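Local coordinates for 6-phospho-beta-d glycosidase (Streptococcus pyogenes, PDB 5FOO), which probably hydrolyses 6-phospho-beta-glucosides, with the retaining mechanism expected of glycoside hydrolase family 1, at residues W133-K147 and V192-A206. The protein carries 1 engineered substitution. Sequence-based numbering, arbitrary orientation.
Sequences WESKHVVDLFVAFSK and VAYNLALATAKVIQA
Val139 and Ala199 meet where two neighbouring outer helices of the (beta/alpha)8 barrel of glycoside hydrolase family 1 pack side by side, a worked example of how the helical layer of a TIM barrel is joined. Helix 136-153 leads into barrel strand 159-161, and helix 186-208 follows that strand; their segments run the same way at 33° with axes 9.3 Å apart.

Apolar contacts run along the middle of the interface. Val139 CG1 lies 3.9 Å from Ala199 CB, Val143 CG2 rests against Lys202 CB, and Val143 CG1 faces Ala206 CB. Phe142, its CG anti to the backbone N, swings its ring toward Ala199 and Val203, with CE2 3.7 Å from Val203 CG2. Ser146 turns its hydroxyl back to Val143 O in its own helix, which leaves OG lying against both methyls of Val203.

A CH-pi contact marks the start of the interface: Leu196 CD2 sits over one face of the Trp133 indole, 3.8 Å from the centroid of its six-membered ring, while Val192 CG1 touches Trp133 CB.

Polar contacts are of two kinds. Where Asp140 is exposed to solvent, its OD1 and Lys202 NZ form a salt bridge of 2.7 Å, the lysine chain bending at chi3 (96°) to get there. Lys136 crosses Asn195 on its way to a salt bridge with Glu282. Inside the interface, the buried amide of Asn195 is held at both ends: OD1 accepts from Gln191, and ND2 donates in the amide plane to Trp133 O, 2.8 Å away and nearly straight at 169°.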
loop_
_atom_site.group_PDB
_atom_site.type_symbol
_atom_site.label_atom_id
_atom_site.label_comp_id
_atom_site.label_asym_id
_atom_site.label_seq_id
_atom_site.Cartn_x
_atom_site.Cartn_y
_atom_site.Cartn_z
ATOM N N TRP A 133 -12.549 2.225 -11.892
ATOM C CA TRP A 133 -12.544 0.827 -11.506
ATOM C C TRP A 133 -13.947 0.178 -11.544
ATOM O O TRP A 133 -14.085 -1.058 -11.415
ATOM C CB TRP A 133 -11.927 0.650 -10.106
ATOM C CG TRP A 133 -10.478 1.042 -10.059
ATOM C CD1 TRP A 133 -9.953 2.078 -9.374
ATOM C CD2 TRP A 133 -9.385 0.427 -10.764
ATOM N NE1 TRP A 133 -8.587 2.127 -9.553
ATOM C CE2 TRP A 133 -8.208 1.133 -10.404
ATOM C CE3 TRP A 133 -9.281 -0.656 -11.620
ATOM C CZ2 TRP A 133 -6.942 0.786 -10.876
ATOM C CZ3 TRP A 133 -7.998 -1.033 -12.112
ATOM C CH2 TRP A 133 -6.851 -0.313 -11.735
ATOM N N GLU A 134 -14.990 0.992 -11.709
ATOM C CA GLU A 134 -16.333 0.399 -11.898
ATOM C C GLU A 134 -16.383 -0.271 -13.233
ATOM O O GLU A 134 -17.222 -1.074 -13.427
ATOM C CB GLU A 134 -17.462 1.427 -11.824
ATOM C CG GLU A 134 -17.521 2.253 -10.548
ATOM C CD GLU A 134 -18.225 3.588 -10.807
ATOM O OE1 GLU A 134 -19.183 3.577 -11.573
ATOM O OE2 GLU A 134 -17.787 4.623 -10.322
ATOM N N SER A 135 -15.460 0.015 -14.149
ATOM C CA SER A 135 -15.569 -0.555 -15.484
ATOM C C SER A 135 -14.599 -1.693 -15.771
ATOM O O SER A 135 -13.357 -1.527 -15.614
ATOM C CB SER A 135 -15.380 0.530 -16.509
ATOM O OG SER A 135 -14.953 -0.045 -17.730
ATOM N N LYS A 136 -15.144 -2.814 -16.267
ATOM C CA LYS A 136 -14.285 -3.925 -16.704
ATOM C C LYS A 136 -13.460 -3.614 -17.943
ATOM O O LYS A 136 -12.394 -4.227 -18.156
ATOM C CB LYS A 136 -15.085 -5.191 -16.838
ATOM C CG LYS A 136 -15.660 -5.622 -15.467
ATOM C CD LYS A 136 -16.553 -6.872 -15.560
ATOM C CE LYS A 136 -17.063 -7.252 -14.177
ATOM N NZ LYS A 136 -17.724 -8.570 -14.202
ATOM N N HIS A 137 -13.866 -2.608 -18.718
ATOM C CA HIS A 137 -13.021 -2.123 -19.819
ATOM C C HIS A 137 -11.774 -1.420 -19.262
ATOM O O HIS A 137 -10.674 -1.668 -19.709
ATOM C CB HIS A 137 -13.788 -1.194 -20.750
ATOM C CG HIS A 137 -12.933 -0.588 -21.818
ATOM N ND1 HIS A 137 -12.301 -1.344 -22.779
ATOM C CD2 HIS A 137 -12.617 0.696 -22.077
ATOM C CE1 HIS A 137 -11.647 -0.544 -23.599
ATOM N NE2 HIS A 137 -11.815 0.698 -23.183
ATOM N N VAL A 138 -11.961 -0.575 -18.266
ATOM C CA VAL A 138 -10.842 0.020 -17.545
ATOM C C VAL A 138 -9.849 -1.011 -16.983
ATOM O O VAL A 138 -8.606 -0.782 -17.037
ATOM C CB VAL A 138 -11.311 0.974 -16.443
ATOM C CG1 VAL A 138 -10.178 1.295 -15.442
ATOM C CG2 VAL A 138 -11.890 2.234 -17.088
ATOM N N VAL A 139 -10.381 -2.087 -16.424
ATOM C CA VAL A 139 -9.556 -3.202 -15.963
ATOM C C VAL A 139 -8.708 -3.733 -17.086
ATOM O O VAL A 139 -7.527 -4.008 -16.902
ATOM C CB VAL A 139 -10.393 -4.337 -15.416
ATOM C CG1 VAL A 139 -9.591 -5.643 -15.329
ATOM C CG2 VAL A 139 -10.879 -3.925 -14.030
ATOM N N ASP A 140 -9.295 -3.873 -18.260
ATOM C CA ASP A 140 -8.514 -4.318 -19.443
ATOM C C ASP A 140 -7.449 -3.322 -19.824
ATOM O O ASP A 140 -6.393 -3.725 -20.204
ATOM C CB ASP A 140 -9.418 -4.576 -20.658
ATOM C CG ASP A 140 -10.200 -5.886 -20.544
ATOM O OD1 ASP A 140 -9.768 -6.833 -19.876
ATOM O OD2 ASP A 140 -11.270 -5.986 -21.139
ATOM N N LEU A 141 -7.725 -2.016 -19.745
ATOM C CA LEU A 141 -6.716 -1.024 -20.058
ATOM C C LEU A 141 -5.542 -1.046 -18.991
ATOM O O LEU A 141 -4.363 -0.833 -19.322
ATOM C CB LEU A 141 -7.347 0.355 -20.152
ATOM C CG LEU A 141 -8.460 0.561 -21.170
ATOM C CD1 LEU A 141 -8.931 1.996 -21.189
ATOM C CD2 LEU A 141 -8.016 0.136 -22.565
ATOM N N PHE A 142 -5.885 -1.327 -17.737
ATOM C CA PHE A 142 -4.876 -1.513 -16.690
ATOM C C PHE A 142 -3.939 -2.693 -17.036
ATOM O O PHE A 142 -2.718 -2.608 -16.898
ATOM C CB PHE A 142 -5.567 -1.674 -15.324
ATOM C CG PHE A 142 -4.656 -1.943 -14.172
ATOM C CD1 PHE A 142 -3.733 -1.017 -13.777
ATOM C CD2 PHE A 142 -4.814 -3.090 -13.424
ATOM C CE1 PHE A 142 -2.939 -1.242 -12.710
ATOM C CE2 PHE A 142 -3.991 -3.327 -12.361
ATOM C CZ PHE A 142 -3.054 -2.412 -12.015
ATOM N N VAL A 143 -4.521 -3.760 -17.533
ATOM C CA VAL A 143 -3.744 -4.927 -17.986
ATOM C C VAL A 143 -2.812 -4.576 -19.104
ATOM O O VAL A 143 -1.675 -4.995 -19.108
ATOM C CB VAL A 143 -4.666 -6.098 -18.447
ATOM C CG1 VAL A 143 -3.880 -7.242 -19.099
ATOM C CG2 VAL A 143 -5.486 -6.601 -17.261
ATOM N N ALA A 144 -3.279 -3.814 -20.066
ATOM C CA ALA A 144 -2.418 -3.406 -21.141
ATOM C C ALA A 144 -1.263 -2.541 -20.651
ATOM O O ALA A 144 -0.100 -2.696 -21.111
ATOM C CB ALA A 144 -3.227 -2.740 -22.213
ATOM N N PHE A 145 -1.555 -1.631 -19.693
ATOM C CA PHE A 145 -0.496 -0.885 -19.008
ATOM C C PHE A 145 0.531 -1.819 -18.328
ATOM O O PHE A 145 1.730 -1.595 -18.436
ATOM C CB PHE A 145 -1.132 0.095 -17.986
ATOM C CG PHE A 145 -0.257 0.513 -16.875
ATOM C CD1 PHE A 145 0.887 1.252 -17.114
ATOM C CD2 PHE A 145 -0.644 0.287 -15.544
ATOM C CE1 PHE A 145 1.667 1.686 -16.069
ATOM C CE2 PHE A 145 0.152 0.688 -14.518
ATOM C CZ PHE A 145 1.298 1.396 -14.774
ATOM N N SER A 146 0.045 -2.819 -17.616
ATOM C CA SER A 146 0.923 -3.759 -16.886
ATOM C C SER A 146 1.849 -4.492 -17.867
ATOM O O SER A 146 3.053 -4.654 -17.571
ATOM C CB SER A 146 0.143 -4.738 -15.984
ATOM O OG SER A 146 -0.470 -5.791 -16.757
ATOM N N LYS A 147 1.303 -4.893 -19.026
ATOM C CA LYS A 147 2.107 -5.529 -20.076
ATOM C C LYS A 147 3.235 -4.619 -20.588
ATOM O O LYS A 147 4.369 -5.078 -20.770
ATOM C CB LYS A 147 1.277 -5.900 -21.289
ATOM C CG LYS A 147 0.510 -7.177 -21.269
ATOM C CD LYS A 147 0.123 -7.475 -22.740
ATOM C CE LYS A 147 -0.561 -8.800 -22.911
ATOM N NZ LYS A 147 -2.027 -8.694 -22.652
ATOM N N VAL A 192 -16.481 -2.456 -7.510
ATOM C CA VAL A 192 -15.078 -2.038 -7.542
ATOM C C VAL A 192 -14.141 -3.047 -6.874
ATOM O O VAL A 192 -13.087 -3.344 -7.454
ATOM C CB VAL A 192 -14.906 -0.604 -7.005
ATOM C CG1 VAL A 192 -13.459 -0.208 -6.729
ATOM C CG2 VAL A 192 -15.453 0.391 -8.050
ATOM N N ALA A 193 -14.523 -3.579 -5.698
ATOM C CA ALA A 193 -13.738 -4.583 -5.025
ATOM C C ALA A 193 -13.566 -5.846 -5.888
ATOM O O ALA A 193 -12.448 -6.330 -6.052
ATOM C CB ALA A 193 -14.349 -4.925 -3.697
ATOM N N TYR A 194 -14.664 -6.348 -6.467
ATOM C CA TYR A 194 -14.536 -7.484 -7.388
ATOM C C TYR A 194 -13.614 -7.125 -8.577
ATOM O O TYR A 194 -12.759 -7.931 -8.979
ATOM C CB TYR A 194 -15.894 -7.943 -7.901
ATOM C CG TYR A 194 -15.846 -8.959 -9.007
ATOM C CD1 TYR A 194 -15.756 -8.580 -10.296
ATOM C CD2 TYR A 194 -15.902 -10.319 -8.714
ATOM C CE1 TYR A 194 -15.700 -9.531 -11.321
ATOM C CE2 TYR A 194 -15.859 -11.285 -9.706
ATOM C CZ TYR A 194 -15.733 -10.891 -11.007
ATOM O OH TYR A 194 -15.683 -11.843 -11.931
ATOM N N ASN A 195 -13.764 -5.903 -9.107
ATOM C CA ASN A 195 -13.043 -5.530 -10.306
ATOM C C ASN A 195 -11.539 -5.405 -10.012
ATOM O O ASN A 195 -10.711 -5.801 -10.832
ATOM C CB ASN A 195 -13.591 -4.253 -10.935
ATOM C CG ASN A 195 -14.942 -4.451 -11.626
ATOM O OD1 ASN A 195 -15.473 -5.574 -11.770
ATOM N ND2 ASN A 195 -15.506 -3.342 -12.057
ATOM N N LEU A 196 -11.186 -4.920 -8.820
ATOM C CA LEU A 196 -9.765 -4.858 -8.395
ATOM C C LEU A 196 -9.107 -6.231 -8.231
ATOM O O LEU A 196 -7.932 -6.451 -8.635
ATOM C CB LEU A 196 -9.644 -4.020 -7.137
ATOM C CG LEU A 196 -9.862 -2.541 -7.410
ATOM C CD1 LEU A 196 -10.084 -1.849 -6.079
ATOM C CD2 LEU A 196 -8.680 -1.908 -8.101
ATOM N N ALA A 197 -9.878 -7.161 -7.678
ATOM C CA ALA A 197 -9.438 -8.545 -7.526
ATOM C C ALA A 197 -9.270 -9.263 -8.876
ATOM O O ALA A 197 -8.315 -9.973 -9.054
ATOM C CB ALA A 197 -10.416 -9.317 -6.684
ATOM N N LEU A 198 -10.219 -9.059 -9.773
ATOM C CA LEU A 198 -10.164 -9.548 -11.127
ATOM C C LEU A 198 -8.976 -8.936 -11.877
ATOM O O LEU A 198 -8.276 -9.655 -12.600
ATOM C CB LEU A 198 -11.441 -9.261 -11.899
ATOM C CG LEU A 198 -11.427 -9.649 -13.404
ATOM C CD1 LEU A 198 -11.318 -11.145 -13.590
ATOM C CD2 LEU A 198 -12.685 -9.146 -14.066
ATOM N N ALA A 199 -8.759 -7.639 -11.722
ATOM C CA ALA A 199 -7.556 -6.999 -12.269
ATOM C C ALA A 199 -6.258 -7.600 -11.764
ATOM O O ALA A 199 -5.332 -7.738 -12.511
ATOM C CB ALA A 199 -7.574 -5.513 -11.993
ATOM N N THR A 200 -6.218 -7.958 -10.504
ATOM C CA THR A 200 -5.058 -8.616 -9.910
ATOM C C THR A 200 -4.736 -9.925 -10.679
ATOM O O THR A 200 -3.590 -10.153 -11.107
ATOM C CB THR A 200 -5.268 -8.918 -8.444
ATOM O OG1 THR A 200 -5.588 -7.717 -7.715
ATOM C CG2 THR A 200 -3.983 -9.505 -7.811
ATOM N N ALA A 201 -5.769 -10.730 -10.890
ATOM C CA ALA A 201 -5.629 -12.024 -11.563
ATOM C C ALA A 201 -5.285 -11.882 -13.045
ATOM O O ALA A 201 -4.439 -12.618 -13.541
ATOM C CB ALA A 201 -6.897 -12.842 -11.391
ATOM N N LYS A 202 -5.875 -10.905 -13.732
ATOM C CA LYS A 202 -5.527 -10.617 -15.085
ATOM C C LYS A 202 -4.112 -10.072 -15.293
ATOM O O LYS A 202 -3.457 -10.393 -16.295
ATOM C CB LYS A 202 -6.552 -9.695 -15.733
ATOM C CG LYS A 202 -7.894 -10.375 -15.876
ATOM C CD LYS A 202 -8.841 -9.596 -16.776
ATOM C CE LYS A 202 -8.735 -10.199 -18.156
ATOM N NZ LYS A 202 -9.553 -9.443 -19.114
ATOM N N VAL A 203 -3.626 -9.265 -14.360
ATOM C CA VAL A 203 -2.271 -8.752 -14.460
ATOM C C VAL A 203 -1.291 -9.905 -14.219
ATOM O O VAL A 203 -0.252 -10.020 -14.913
ATOM C CB VAL A 203 -2.009 -7.543 -13.518
ATOM C CG1 VAL A 203 -0.537 -7.203 -13.513
ATOM C CG2 VAL A 203 -2.799 -6.352 -14.088
ATOM N N ILE A 204 -1.618 -10.734 -13.253
ATOM C CA ILE A 204 -0.820 -11.933 -12.985
ATOM C C ILE A 204 -0.769 -12.846 -14.183
ATOM O O ILE A 204 0.306 -13.298 -14.542
ATOM C CB ILE A 204 -1.295 -12.667 -11.721
ATOM C CG1 ILE A 204 -0.953 -11.818 -10.477
ATOM C CG2 ILE A 204 -0.688 -14.062 -11.631
ATOM C CD1 ILE A 204 -1.625 -12.343 -9.193
ATOM N N GLN A 205 -1.894 -13.052 -14.855
ATOM C CA GLN A 205 -1.883 -13.848 -16.061
ATOM C C GLN A 205 -0.928 -13.203 -17.055
ATOM O O GLN A 205 -0.137 -13.913 -17.675
ATOM C CB GLN A 205 -3.264 -13.998 -16.675
ATOM C CG GLN A 205 -3.388 -14.865 -17.952
ATOM C CD GLN A 205 -4.821 -14.904 -18.428
ATOM O OE1 GLN A 205 -5.446 -15.964 -18.487
ATOM N NE2 GLN A 205 -5.389 -13.740 -18.651
ATOM N N ALA A 206 -1.026 -11.883 -17.240
ATOM C CA ALA A 206 -0.268 -11.198 -18.273
ATOM C C ALA A 206 1.225 -11.304 -17.976
ATOM O O ALA A 206 2.015 -11.487 -18.895
ATOM C CB ALA A 206 -0.701 -9.743 -18.438
#